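Local atomic coordinates of alpha-1,4-endofucoidanase (Mariniflexile fucanivorans, PDB entry 6DLH), a protein that hydrolyses alpha-1,4-linked fucan chains from within, as a calcium-binding, retaining endo-fucoidanase of glycoside hydrolase family 107. Residues E53-N57 with A163-D167; I674-P680 with N707-L713. One frame throughout, in Å; residues are numbered along the deposited sequence.

Overall arrangement
Contact 1 belongs to the catalytic part of the chain and contact 2 to the last of its Ig-like domains, the chain being one piece of a longer protein; their centres lie about 39 Å apart and their nearest atoms about 29 Å. They share no helix or strand. Contact 1 joins two loops that follow strands 46-49 and 143-149 of one parallel sheet, buries 209 Å² and relies on side chains: two aromatic rings, a carboxylate and one amide-to-carbonyl bond. Contact 2 pairs neighbouring strands of a mixed sheet, buries 645 Å² and relies on backbone bonds with hydroxyl and apolar contacts beside them. Both are partly buried, aromatic rings covered and polar groups nearer the surface.

Contact 1: residues E53-N57 with A163-D167; sequences ERTFN and ADYPD
Asp164 lies flat over one face of the Phe56 ring, and this pairing forms the close-packed part of the meeting between 53-57 and 163-167. Its CB stands 3.9 Å from the ring centroid, 17° off the normal, a CH-pi contact. The carboxylate follows the same slope: its plane is 22° from that of the ring, and OD2 comes within 3.5 Å of Phe56 CE1. Phe56 reaches this place with CG between its own backbone N and carbonyl carbon (chi1 43°), which turns the ring toward the other loop. The Tyr165 ring closes in from another direction, the two rings meeting obliquely with Phe56 CD2 3.8 Å from Tyr165 CE1. Tyr165 OH is bonded to the carbonyl of Ile90. These loops follow strands 46-49 and 143-149 of the parallel sheet, separated in it by 80-84, so the contact ties together two beta-to-alpha loops of the catalytic domain, consistent with the (beta/alpha) barrel of GH29 relatives, away from the calcium sites. Replacing Phe56 by alanine would take away the ring face against Asp164 CB and is likely to leave the carboxylate more dependent on the long Arg54 bridge and Tyr165 without this apolar neighbour. The looser side is polar: Arg54, Asn57 and Asp164 are partly exposed, whereas Phe56 and Tyr165 are buried. Arg54 bends at chi3 and brings NH2 to 3.5 Å from Asp164 OD1, a long salt bridge in which guanidinium and carboxylate planes stand steeply to each other; its NE is held by Glu390, so the arginine is shared between two acids. Asn57 makes the straighter bond: ND2 donates to Asp164 O at 3.0 Å with the acceptor in the amide plane, while OD1 accepts from the backbone N of Leu119.

Contact 2: residues I674-P680 with N707-L713; sequences ITKTSGP and NSFTFNL
Thr710 OG1 fits into the hollow made where Thr677 and Ser678 both face it, a classic beta bulge in the antiparallel pairing of 674-678 with 707-713. It sits 2.6 Å from Thr677 OG1 and 2.9 Å from Ser678 OG, so one hydroxyl bridges two. Before the bulge the register is regular: Thr675 and Asn712 exchange two backbone bonds. Within it, Thr677 N donates to Thr710 O and Thr710 N to Ser678 O. On the other face of this edge strand, in the Ig-like domain, the bumps are apolar. Ile674 sets CG2 against Phe711 CD2 at 3.8 Å and CG1 against Leu713 CD1, while Ile685 meets both Ile674 and Phe711 from strand 684-689. The extended Lys676 chain, CG anti to the backbone N (chi1 -170°), crosses Phe711 at a slant, CB and CG against CE2, and brings CE to 3.8 Å from Phe709 CD2 at the edge of that ring. Pro680 CD covers a face of Phe709, 4.1 Å from the centroid. Gly679 leaves the ring its place: a CB there would collide with Phe709 CD2 and Ser708 O. Lys676 NZ donates to Pro680 O at 2.7 Å and also to Leu683 O, which probably steadies the loop that carries Pro680 over Phe709.

Contact 1: residues E53-N57 with A163-D167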
loop_
_atom_site.group_PDB
_atom_site.type_symbol
_atom_site.label_atom_id
_atom_site.label_comp_id
_atom_site.label_asym_id
_atom_site.label_seq_id
_atom_site.Cartn_x
_atom_site.Cartn_y
_atom_site.Cartn_z
ATOM N N GLU A 53 -2.373 -6.297 -2.434
ATOM C CA GLU A 53 -3.256 -7.240 -1.772
ATOM C C GLU A 53 -2.469 -8.100 -0.783
ATOM O O GLU A 53 -1.246 -8.220 -0.886
ATOM C CB GLU A 53 -3.971 -8.103 -2.808
ATOM C CG GLU A 53 -4.974 -7.317 -3.636
ATOM C CD GLU A 53 -5.715 -8.141 -4.671
ATOM O OE1 GLU A 53 -5.878 -9.356 -4.442
ATOM O OE2 GLU A 53 -6.121 -7.566 -5.705
ATOM N N ARG A 54 -3.213 -8.704 0.155
ATOM C CA ARG A 54 -2.710 -9.611 1.180
ATOM C C ARG A 54 -1.628 -8.898 1.983
ATOM O O ARG A 54 -0.457 -9.224 1.867
ATOM C CB ARG A 54 -2.275 -10.940 0.549
ATOM C CG ARG A 54 -3.325 -11.530 -0.382
ATOM C CD ARG A 54 -3.104 -12.948 -0.888
ATOM N NE ARG A 54 -3.235 -13.954 0.164
ATOM C CZ ARG A 54 -4.383 -14.394 0.679
ATOM N NH1 ARG A 54 -5.546 -13.981 0.198
ATOM N NH2 ARG A 54 -4.362 -15.251 1.687
ATOM N N THR A 55 -2.037 -7.899 2.771
ATOM C CA THR A 55 -1.106 -6.938 3.338
ATOM C C THR A 55 -0.694 -7.325 4.756
ATOM O O THR A 55 0.174 -6.677 5.334
ATOM C CB THR A 55 -1.716 -5.533 3.398
ATOM O OG1 THR A 55 -2.824 -5.598 4.296
ATOM C CG2 THR A 55 -2.156 -5.009 2.046
ATOM N N PHE A 56 -1.323 -8.377 5.299
ATOM C CA PHE A 56 -1.258 -8.739 6.708
ATOM C C PHE A 56 0.075 -9.412 7.046
ATOM O O PHE A 56 0.797 -9.854 6.156
ATOM C CB PHE A 56 -2.400 -9.708 7.025
ATOM C CG PHE A 56 -2.598 -10.771 5.973
ATOM C CD1 PHE A 56 -1.662 -11.784 5.795
ATOM C CD2 PHE A 56 -3.704 -10.744 5.137
ATOM C CE1 PHE A 56 -1.834 -12.748 4.810
ATOM C CE2 PHE A 56 -3.878 -11.712 4.159
ATOM C CZ PHE A 56 -2.946 -12.715 3.996
ATOM N N ASN A 57 0.366 -9.495 8.353
ATOM C CA ASN A 57 1.407 -10.349 8.912
ATOM C C ASN A 57 2.778 -9.927 8.397
ATOM O O ASN A 57 3.585 -10.777 8.022
ATOM C CB ASN A 57 1.137 -11.834 8.662
ATOM C CG ASN A 57 -0.097 -12.332 9.384
ATOM O OD1 ASN A 57 -0.460 -11.812 10.442
ATOM N ND2 ASN A 57 -0.755 -13.325 8.807
ATOM N N ALA A 163 -7.903 -17.592 7.944
ATOM C CA ALA A 163 -6.777 -18.431 8.327
ATOM C C ALA A 163 -5.452 -17.665 8.349
ATOM O O ALA A 163 -4.395 -18.290 8.429
ATOM C CB ALA A 163 -6.704 -19.627 7.405
ATOM N N ASP A 164 -5.503 -16.325 8.293
ATOM C CA ASP A 164 -4.299 -15.507 8.361
ATOM C C ASP A 164 -4.372 -14.563 9.557
ATOM O O ASP A 164 -3.344 -14.143 10.084
ATOM C CB ASP A 164 -4.014 -14.785 7.038
ATOM C CG ASP A 164 -3.473 -15.708 5.958
ATOM O OD1 ASP A 164 -4.272 -16.153 5.106
ATOM O OD2 ASP A 164 -2.261 -15.980 5.978
ATOM N N TYR A 165 -5.599 -14.227 9.965
ATOM C CA TYR A 165 -5.856 -13.447 11.165
ATOM C C TYR A 165 -7.048 -14.069 11.895
ATOM O O TYR A 165 -8.031 -13.384 12.181
ATOM C CB TYR A 165 -6.029 -11.961 10.822
ATOM C CG TYR A 165 -6.769 -11.695 9.532
ATOM C CD1 TYR A 165 -6.125 -11.797 8.305
ATOM C CD2 TYR A 165 -8.117 -11.361 9.529
ATOM C CE1 TYR A 165 -6.796 -11.580 7.111
ATOM C CE2 TYR A 165 -8.800 -11.135 8.344
ATOM C CZ TYR A 165 -8.138 -11.246 7.131
ATOM O OH TYR A 165 -8.797 -11.040 5.953
ATOM N N PRO A 166 -6.973 -15.377 12.254
ATOM C CA PRO A 166 -8.146 -16.158 12.663
ATOM C C PRO A 166 -9.055 -15.577 13.743
ATOM O O PRO A 166 -10.254 -15.838 13.721
ATOM C CB PRO A 166 -7.553 -17.503 13.121
ATOM C CG PRO A 166 -6.265 -17.611 12.343
ATOM C CD PRO A 166 -5.743 -16.189 12.288
ATOM N N ASP A 167 -8.500 -14.783 14.667
ATOM C CA ASP A 167 -9.309 -14.299 15.779
ATOM C C ASP A 167 -9.010 -12.839 16.116
ATOM O O ASP A 167 -9.171 -12.432 17.264
ATOM C CB ASP A 167 -9.247 -15.232 16.997
ATOM C CG ASP A 167 -7.926 -15.965 17.176
ATOM O OD1 ASP A 167 -6.914 -15.290 17.447
ATOM O OD2 ASP A 167 -7.923 -17.211 17.039
#

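Contact 2: residues I674-P680 with N707-L713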
loop_
_atom_site.group_PDB
_atom_site.type_symbol
_atom_site.label_atom_id
_atom_site.label_comp_id
_atom_site.label_asym_id
_atom_site.label_seq_id
_atom_site.Cartn_x
_atom_site.Cartn_y
_atom_site.Cartn_z
ATOM N N ILE A 674 20.190 -38.817 0.991
ATOM C CA ILE A 674 19.257 -39.785 1.547
ATOM C C ILE A 674 19.254 -41.016 0.641
ATOM O O ILE A 674 18.984 -40.932 -0.558
ATOM C CB ILE A 674 17.848 -39.185 1.769
ATOM C CG1 ILE A 674 17.903 -37.908 2.612
ATOM C CG2 ILE A 674 16.905 -40.214 2.378
ATOM C CD1 ILE A 674 16.551 -37.322 2.949
ATOM N N THR A 675 19.619 -42.155 1.235
ATOM C CA THR A 675 19.564 -43.448 0.573
ATOM C C THR A 675 18.565 -44.326 1.321
ATOM O O THR A 675 18.385 -44.186 2.528
ATOM C CB THR A 675 20.959 -44.081 0.490
ATOM O OG1 THR A 675 21.418 -44.198 1.835
ATOM C CG2 THR A 675 21.946 -43.254 -0.306
ATOM N N LYS A 676 17.881 -45.197 0.578
ATOM C CA LYS A 676 16.960 -46.146 1.174
ATOM C C LYS A 676 17.781 -47.328 1.674
ATOM O O LYS A 676 18.760 -47.710 1.031
ATOM C CB LYS A 676 15.933 -46.607 0.140
ATOM C CG LYS A 676 14.771 -47.424 0.688
ATOM C CD LYS A 676 13.990 -48.090 -0.423
ATOM C CE LYS A 676 12.708 -48.742 0.045
ATOM N NZ LYS A 676 11.989 -49.353 -1.098
ATOM N N THR A 677 17.363 -47.889 2.819
ATOM C CA THR A 677 18.078 -48.988 3.446
ATOM C C THR A 677 17.167 -50.197 3.677
ATOM O O THR A 677 17.675 -51.311 3.789
ATOM C CB THR A 677 18.870 -48.530 4.680
ATOM O OG1 THR A 677 17.943 -47.946 5.596
ATOM C CG2 THR A 677 20.000 -47.572 4.354
ATOM N N SER A 678 15.840 -49.995 3.739
ATOM C CA SER A 678 14.922 -51.127 3.812
ATOM C C SER A 678 13.470 -50.699 3.604
ATOM O O SER A 678 13.166 -49.507 3.616
ATOM C CB SER A 678 15.084 -51.904 5.097
ATOM O OG SER A 678 14.431 -51.249 6.171
ATOM N N GLY A 679 12.596 -51.703 3.413
ATOM C CA GLY A 679 11.148 -51.557 3.333
ATOM C C GLY A 679 10.616 -51.877 1.934
ATOM O O GLY A 679 11.393 -51.939 0.983
ATOM N N PRO A 680 9.280 -52.048 1.763
ATOM C CA PRO A 680 8.677 -52.396 0.468
ATOM C C PRO A 680 9.211 -51.668 -0.769
ATOM O O PRO A 680 9.593 -50.499 -0.701
ATOM C CB PRO A 680 7.199 -52.039 0.679
ATOM C CG PRO A 680 6.977 -52.336 2.149
ATOM C CD PRO A 680 8.268 -51.924 2.827
ATOM N N ASN A 707 3.207 -49.488 6.097
ATOM C CA ASN A 707 4.401 -49.848 5.348
ATOM C C ASN A 707 5.604 -49.142 5.964
ATOM O O ASN A 707 5.689 -47.917 5.919
ATOM C CB ASN A 707 4.283 -49.454 3.872
ATOM C CG ASN A 707 3.349 -50.338 3.071
ATOM O OD1 ASN A 707 3.738 -50.842 2.017
ATOM N ND2 ASN A 707 2.130 -50.540 3.554
ATOM N N SER A 708 6.535 -49.933 6.517
ATOM C CA SER A 708 7.663 -49.383 7.248
ATOM C C SER A 708 8.909 -49.348 6.364
ATOM O O SER A 708 9.232 -50.324 5.688
ATOM C CB SER A 708 7.881 -50.140 8.532
ATOM O OG SER A 708 8.999 -49.624 9.239
ATOM N N PHE A 709 9.598 -48.203 6.376
ATOM C CA PHE A 709 10.796 -47.998 5.575
ATOM C C PHE A 709 11.896 -47.404 6.448
ATOM O O PHE A 709 11.617 -46.821 7.492
ATOM C CB PHE A 709 10.520 -47.038 4.413
ATOM C CG PHE A 709 9.408 -47.453 3.483
ATOM C CD1 PHE A 709 8.082 -47.174 3.791
ATOM C CD2 PHE A 709 9.686 -48.116 2.297
ATOM C CE1 PHE A 709 7.060 -47.557 2.936
ATOM C CE2 PHE A 709 8.662 -48.500 1.443
ATOM C CZ PHE A 709 7.352 -48.218 1.762
ATOM N N THR A 710 13.150 -47.547 6.008
ATOM C CA THR A 710 14.248 -46.897 6.704
ATOM C C THR A 710 15.095 -46.136 5.684
ATOM O O THR A 710 15.312 -46.610 4.568
ATOM C CB THR A 710 15.031 -47.882 7.593
ATOM O OG1 THR A 710 15.807 -48.753 6.766
ATOM C CG2 THR A 710 14.147 -48.700 8.512
ATOM N N PHE A 711 15.562 -44.950 6.084
ATOM C CA PHE A 711 16.323 -44.091 5.193
ATOM C C PHE A 711 17.555 -43.565 5.922
ATOM O O PHE A 711 17.512 -43.290 7.117
ATOM C CB PHE A 711 15.446 -42.962 4.632
ATOM C CG PHE A 711 14.448 -43.398 3.583
ATOM C CD1 PHE A 711 13.173 -43.817 3.940
ATOM C CD2 PHE A 711 14.784 -43.403 2.235
ATOM C CE1 PHE A 711 12.258 -44.220 2.977
ATOM C CE2 PHE A 711 13.870 -43.812 1.272
ATOM C CZ PHE A 711 12.608 -44.224 1.645
ATOM N N ASN A 712 18.652 -43.422 5.180
ATOM C CA ASN A 712 19.896 -42.999 5.793
ATOM C C ASN A 712 20.289 -41.624 5.262
ATOM O O ASN A 712 20.206 -41.366 4.063
ATOM C CB ASN A 712 20.987 -44.073 5.708
ATOM C CG ASN A 712 22.297 -43.615 6.314
ATOM O OD1 ASN A 712 22.583 -43.897 7.477
ATOM N ND2 ASN A 712 23.082 -42.874 5.546
ATOM N N LEU A 713 20.741 -40.776 6.193
ATOM C CA LEU A 713 21.081 -39.385 5.958
ATOM C C LEU A 713 22.531 -39.170 6.399
ATOM O O LEU A 713 22.829 -39.278 7.586
ATOM C CB LEU A 713 20.083 -38.587 6.804
ATOM C CG LEU A 713 20.193 -37.066 6.790
ATOM C CD1 LEU A 713 19.880 -36.498 5.410
ATOM C CD2 LEU A 713 19.254 -36.482 7.833
#